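Local atomic coordinates of DyP-type peroxidase (Pleurotus ostreatus PC15, PDB entry 6FSK), a protein that probably uses heme b and peroxide to oxidise substrates such as dyes and manganese(II), as a fungal dye-decolorizing peroxidase. Residues Thr170-Asp175 against Phe242-Gln247; Gly101-Ala106 against Leu129-Gly134. The protein carries 1 engineered substitution. One frame throughout, in Å; residues are numbered along the deposited sequence.

Contact 1 of 2, residues Thr170-Asp175 against Phe242-Gln247; sequences THVRGD and FRYLFQ. With HEM (protoporphyrin IX containing Fe), chain C.
The inside of the antiparallel barrel of the DyP fold is bridged where Val172, on strand 166-175, meets Phe242 and Tyr244 of strand 238-247, which is not its neighbour in the sheet. Val172 CG1 lies over one face of the Tyr244 ring in a CH-pi contact, 3.8 Å from CZ and 4.2 Å from the ring centroid. Tyr244 comes to meet the valine from the opposite direction, its CG held anti to the backbone N (chi1 -167°). Val172 CG2 approaches the Phe242 ring obliquely, 4.2 Å from CZ. Beside this apolar patch a water accepts from Arg173 N and is weakly bonded to Tyr244 OH. Alternation of the strand carries the side chain of Arg173 outward, where NE and NH2 both grip Asp175 OD2. On strand 238-247 alternation turns Leu245 and Gln247 to the heme: Leu245 CD1 lies 3.7 Å from CAB, and the extended Gln247 chain brings OE1 to 3.6 Å from vinyl carbon CBB. An alanine in place of Gln247 would probably remove part of the cover of that vinyl group and leave Glu185 OE2 without its amide donor. Strand 238-247 thus faces both barrel core and heme pocket, within the alpha+beta barrel of the DyP-type peroxidases.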
# COMPACT_ATOMS: atom_id res chain seq x y z
N THR A 170 6.63 4.05 19.28
CA THR A 170 5.22 3.86 19.36
C THR A 170 4.87 2.53 18.77
O THR A 170 5.78 1.77 18.24
CB THR A 170 4.38 4.97 18.67
OG1 THR A 170 3.01 4.85 19.11
CG2 THR A 170 4.48 4.82 17.13
N HIS A 171 3.61 2.12 18.89
CA HIS A 171 3.17 0.91 18.17
C HIS A 171 1.77 1.19 17.63
O HIS A 171 1.02 2.02 18.20
CB HIS A 171 3.23 -0.41 18.98
CG HIS A 171 2.25 -0.52 20.10
ND1 HIS A 171 2.51 -0.07 21.38
CD2 HIS A 171 1.06 -1.11 20.16
CE1 HIS A 171 1.48 -0.34 22.15
NE2 HIS A 171 0.62 -1.04 21.45
N VAL A 172 1.42 0.56 16.53
CA VAL A 172 0.09 0.61 15.98
C VAL A 172 -0.48 -0.79 15.74
O VAL A 172 0.28 -1.74 15.52
CB VAL A 172 0.04 1.44 14.68
CG1 VAL A 172 0.51 2.86 14.85
CG2 VAL A 172 0.83 0.77 13.59
N ARG A 173 -1.79 -0.93 15.82
CA ARG A 173 -2.42 -2.21 15.63
C ARG A 173 -3.43 -2.13 14.50
O ARG A 173 -4.24 -1.20 14.45
CB ARG A 173 -3.08 -2.73 16.88
CG ARG A 173 -3.46 -4.22 16.81
CD ARG A 173 -4.21 -4.62 18.08
NE ARG A 173 -5.57 -4.13 18.02
CZ ARG A 173 -6.41 -4.02 19.05
NH1 ARG A 173 -6.07 -4.44 20.30
NH2 ARG A 173 -7.63 -3.63 18.83
N GLY A 174 -3.45 -3.14 13.68
CA GLY A 174 -4.47 -3.32 12.64
C GLY A 174 -5.34 -4.53 13.01
O GLY A 174 -4.88 -5.53 13.64
N ASP A 175 -6.57 -4.49 12.56
CA ASP A 175 -7.53 -5.53 12.73
C ASP A 175 -8.43 -5.60 11.52
O ASP A 175 -8.96 -4.55 11.09
CB ASP A 175 -8.39 -5.19 13.93
CG ASP A 175 -7.58 -5.18 15.21
OD1 ASP A 175 -7.30 -6.33 15.72
OD2 ASP A 175 -7.28 -4.08 15.71
N PHE A 242 5.57 2.43 4.81
CA PHE A 242 4.46 2.47 5.77
C PHE A 242 3.79 3.81 5.76
O PHE A 242 4.49 4.82 5.81
CB PHE A 242 4.93 2.17 7.18
CG PHE A 242 3.87 2.36 8.21
CD1 PHE A 242 2.79 1.51 8.31
CD2 PHE A 242 3.96 3.41 9.11
CE1 PHE A 242 1.83 1.70 9.33
CE2 PHE A 242 2.97 3.60 10.07
CZ PHE A 242 1.91 2.80 10.10
N ARG A 243 2.45 3.83 5.65
CA ARG A 243 1.64 5.06 5.72
C ARG A 243 0.49 4.84 6.65
O ARG A 243 -0.28 3.89 6.50
CB ARG A 243 1.11 5.50 4.35
CG ARG A 243 2.24 5.76 3.34
CD ARG A 243 2.73 7.19 3.40
NE ARG A 243 1.83 8.22 2.89
CZ ARG A 243 1.87 9.51 3.19
NH1 ARG A 243 2.68 9.97 4.13
NH2 ARG A 243 1.00 10.30 2.60
N TYR A 244 0.40 5.69 7.67
CA TYR A 244 -0.71 5.57 8.65
C TYR A 244 -1.88 6.41 8.20
O TYR A 244 -1.82 7.67 8.32
CB TYR A 244 -0.16 6.06 9.97
CG TYR A 244 -0.96 5.78 11.21
CD1 TYR A 244 -1.96 4.88 11.26
CD2 TYR A 244 -0.56 6.38 12.41
CE1 TYR A 244 -2.62 4.57 12.46
CE2 TYR A 244 -1.24 6.10 13.56
CZ TYR A 244 -2.21 5.19 13.60
OH TYR A 244 -2.87 4.92 14.84
N LEU A 245 -2.79 5.77 7.49
CA LEU A 245 -3.79 6.53 6.70
C LEU A 245 -5.15 6.54 7.33
O LEU A 245 -5.84 5.54 7.33
CB LEU A 245 -3.88 6.03 5.27
CG LEU A 245 -2.57 6.16 4.50
CD1 LEU A 245 -2.78 5.58 3.06
CD2 LEU A 245 -2.02 7.55 4.34
N PHE A 246 -5.53 7.64 7.95
CA PHE A 246 -6.87 7.69 8.60
C PHE A 246 -7.89 7.93 7.50
O PHE A 246 -7.61 8.68 6.54
CB PHE A 246 -6.90 8.82 9.65
CG PHE A 246 -6.24 8.46 10.92
CD1 PHE A 246 -4.89 8.30 11.01
CD2 PHE A 246 -6.97 8.22 12.07
CE1 PHE A 246 -4.26 7.85 12.17
CE2 PHE A 246 -6.34 7.86 13.26
CZ PHE A 246 -4.99 7.68 13.30
N GLN A 247 -9.04 7.32 7.63
CA GLN A 247 -10.12 7.50 6.67
C GLN A 247 -11.32 8.19 7.33
O GLN A 247 -11.71 7.85 8.44
CB GLN A 247 -10.53 6.16 6.13
CG GLN A 247 -9.40 5.57 5.25
CD GLN A 247 -9.73 4.16 4.84
OE1 GLN A 247 -9.02 3.26 5.20
NE2 GLN A 247 -10.66 3.96 3.98
CHA HEM C . -6.00 -0.69 -5.35
CHB HEM C . -8.24 1.41 -1.64
CHC HEM C . -4.17 3.77 -0.61
CHD HEM C . -2.00 1.91 -4.52
C1A HEM C . -7.00 -0.36 -4.43
C2A HEM C . -8.32 -0.88 -4.40
C3A HEM C . -8.94 -0.34 -3.34
C4A HEM C . -8.01 0.59 -2.77
CMA HEM C . -10.36 -0.54 -2.93
CAA HEM C . -8.90 -1.86 -5.42
CBA HEM C . -8.81 -3.34 -5.11
CGA HEM C . -7.41 -3.88 -5.18
O1A HEM C . -6.88 -4.07 -6.28
O2A HEM C . -6.82 -4.13 -4.10
C1B HEM C . -7.34 2.27 -1.00
C2B HEM C . -7.57 3.00 0.16
C3B HEM C . -6.44 3.66 0.51
C4B HEM C . -5.47 3.31 -0.54
CMB HEM C . -8.88 3.08 0.91
CAB HEM C . -6.09 4.58 1.62
CBB HEM C . -6.75 4.63 2.75
C1C HEM C . -3.23 3.59 -1.58
C2C HEM C . -1.96 4.17 -1.71
C3C HEM C . -1.34 3.68 -2.82
C4C HEM C . -2.23 2.70 -3.37
CMC HEM C . -1.39 5.16 -0.72
CAC HEM C . -0.04 4.00 -3.47
CBC HEM C . 0.57 5.20 -3.37
C1D HEM C . -2.93 0.99 -5.02
C2D HEM C . -2.54 0.06 -6.12
C3D HEM C . -3.68 -0.70 -6.32
C4D HEM C . -4.68 -0.18 -5.41
CMD HEM C . -1.24 -0.06 -6.82
CAD HEM C . -3.91 -1.79 -7.37
CBD HEM C . -4.35 -1.24 -8.69
CGD HEM C . -4.44 -2.32 -9.74
O1D HEM C . -5.53 -2.33 -10.36
O2D HEM C . -3.56 -3.15 -9.84
NA HEM C . -6.82 0.65 -3.48
NB HEM C . -6.10 2.53 -1.47
NC HEM C . -3.43 2.77 -2.71
ND HEM C . -4.21 0.85 -4.69
FE HEM C . -5.17 1.75 -3.15
O HOH W 1 -3.47 1.65 15.25

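Contact 2 of 2, residues Gly101-Ala106 against Leu129-Gly134; sequences GQRKDA and LKDIHG
Asp131 OD1 accepts two N-H groups of one guanidinium, from Arg103 NH2 at 2.7 Å and from Arg103 NH1 at 2.9 Å. The grip is end-on, yet both nitrogens converge on a single oxygen, consistent with a carboxylate plane at 90° to the guanidinium, which does not present its two oxygens side by side to the two N-H groups. NH1 reaches the anti lone pair of OD1, on the side away from OD2, whereas NH2 comes from above the carboxylate plane. Neither bond is straight, as expected when one acceptor is shared by two donors of the same group. The second hydrogen of Arg103 NH1 goes to Leu129 O at 2.9 Å; this oxygen lies close to the guanidinium plane, although NH1 sits well above the carbonyl's own plane. Arg103 CD packs 3.6 Å from Leu129 O, and the bend at chi3 (-60°) beyond it swings the guanidinium toward Asp131. Lys130 O lies over one face of the guanidinium, offset toward its rim. Arg103 stands in the first turn of helix 102-109, while its partners precede strand 134-140, whose start is marked by a classic beta bulge of His133 and Gly134 facing Phe26. Leu82 touches both charged side chains, and Trp124 packs on Arg103. The chemistry implies a salt bridge reinforced by a backbone carbonyl: the charges probably offset each other largely, and the acceptors at the guanidinium edge probably restrict its rotation.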
# COMPACT_ATOMS: atom_id res chain seq x y z
N GLY A 101 14.12 9.97 3.94
CA GLY A 101 13.13 9.63 4.97
C GLY A 101 11.80 10.26 4.70
O GLY A 101 11.70 11.24 4.01
N GLN A 102 10.79 9.61 5.19
CA GLN A 102 9.45 9.97 4.88
C GLN A 102 9.05 11.29 5.53
O GLN A 102 8.23 12.00 4.98
CB GLN A 102 8.43 8.90 5.16
CG GLN A 102 7.14 9.12 4.31
CD GLN A 102 6.05 8.17 4.67
OE1 GLN A 102 4.99 8.58 5.21
NE2 GLN A 102 6.26 6.85 4.37
N ARG A 103 9.54 11.57 6.75
CA ARG A 103 9.16 12.86 7.34
C ARG A 103 9.48 14.08 6.43
O ARG A 103 8.61 15.00 6.24
CB ARG A 103 9.86 13.07 8.67
CG ARG A 103 9.35 12.27 9.81
CD ARG A 103 10.23 12.31 11.08
NE ARG A 103 11.58 11.78 10.77
CZ ARG A 103 12.57 11.97 11.59
NH1 ARG A 103 12.36 12.60 12.76
NH2 ARG A 103 13.76 11.53 11.26
N LYS A 104 10.64 14.07 5.75
CA LYS A 104 10.99 15.15 4.80
C LYS A 104 10.31 14.94 3.46
O LYS A 104 9.79 15.86 2.86
CB LYS A 104 12.48 15.21 4.59
CG LYS A 104 13.17 15.86 5.75
CD LYS A 104 14.65 15.82 5.61
CE LYS A 104 15.32 16.45 6.83
NZ LYS A 104 16.65 15.83 6.98
N ASP A 105 10.19 13.67 3.02
CA ASP A 105 9.63 13.39 1.70
C ASP A 105 8.13 13.71 1.65
O ASP A 105 7.58 13.98 0.59
CB ASP A 105 9.85 11.93 1.34
CG ASP A 105 9.78 11.65 -0.16
OD1 ASP A 105 10.33 12.42 -0.95
OD2 ASP A 105 9.16 10.57 -0.57
N ALA A 106 7.48 13.70 2.82
CA ALA A 106 6.07 13.92 2.93
C ALA A 106 5.67 15.30 2.38
O ALA A 106 4.56 15.53 1.90
CB ALA A 106 5.62 13.83 4.38
N LEU A 129 6.98 11.95 14.33
CA LEU A 129 7.86 13.05 14.12
C LEU A 129 9.19 12.77 14.74
O LEU A 129 10.14 13.48 14.47
CB LEU A 129 7.22 14.37 14.59
CG LEU A 129 5.99 14.80 13.85
CD1 LEU A 129 5.54 16.12 14.45
CD2 LEU A 129 6.31 14.96 12.39
N LYS A 130 9.33 11.73 15.53
CA LYS A 130 10.63 11.33 16.07
C LYS A 130 11.39 10.49 15.11
O LYS A 130 10.82 9.86 14.22
CB LYS A 130 10.49 10.57 17.38
CG LYS A 130 9.74 11.31 18.44
CD LYS A 130 9.82 10.65 19.81
CE LYS A 130 9.39 11.64 20.92
NZ LYS A 130 8.10 12.40 20.59
N ASP A 131 12.71 10.42 15.27
CA ASP A 131 13.50 9.49 14.47
C ASP A 131 13.12 8.07 14.89
O ASP A 131 13.10 7.66 16.06
CB ASP A 131 15.01 9.65 14.79
CG ASP A 131 15.66 10.92 14.22
OD1 ASP A 131 15.04 11.78 13.65
OD2 ASP A 131 16.92 11.00 14.40
N ILE A 132 12.79 7.28 13.87
CA ILE A 132 12.47 5.85 14.02
C ILE A 132 13.56 5.09 13.29
O ILE A 132 13.84 5.39 12.12
CB ILE A 132 11.09 5.51 13.44
CG1 ILE A 132 10.04 6.23 14.30
CG2 ILE A 132 10.90 4.01 13.37
CD1 ILE A 132 8.64 6.20 13.72
N HIS A 133 14.17 4.10 13.95
CA HIS A 133 15.28 3.30 13.36
C HIS A 133 14.83 1.99 12.70
O HIS A 133 15.51 1.53 11.81
CB HIS A 133 16.30 3.00 14.46
CG HIS A 133 17.01 4.20 14.93
ND1 HIS A 133 17.70 4.22 16.13
CD2 HIS A 133 17.09 5.46 14.44
CE1 HIS A 133 18.22 5.42 16.30
NE2 HIS A 133 17.88 6.19 15.30
N GLY A 134 13.70 1.43 13.12
CA GLY A 134 13.17 0.22 12.57
C GLY A 134 11.80 -0.08 13.04
O GLY A 134 11.25 0.64 13.90

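Overall arrangement
The pair illustrates how chemistry follows depth in a fold. Contact 1 is buried and mostly apolar, joining two non-adjacent strands of one sheet across the barrel, with the heme behind one of them. Contact 2 lies at the surface, away from the annotated sites, and ties a helix to a loop through charge and a carbonyl. Along the chain, contact 2 closes before contact 1 opens, but in space their centres are about 15 Å apart and they touch: Gln102 OE1 probably accepts from Arg243 NH1 at 2.9 Å, and Gln102 NE2 probably donates to Phe242 O at 3.0 Å. One glutamine thus joins helix 102-109 to strand 238-247.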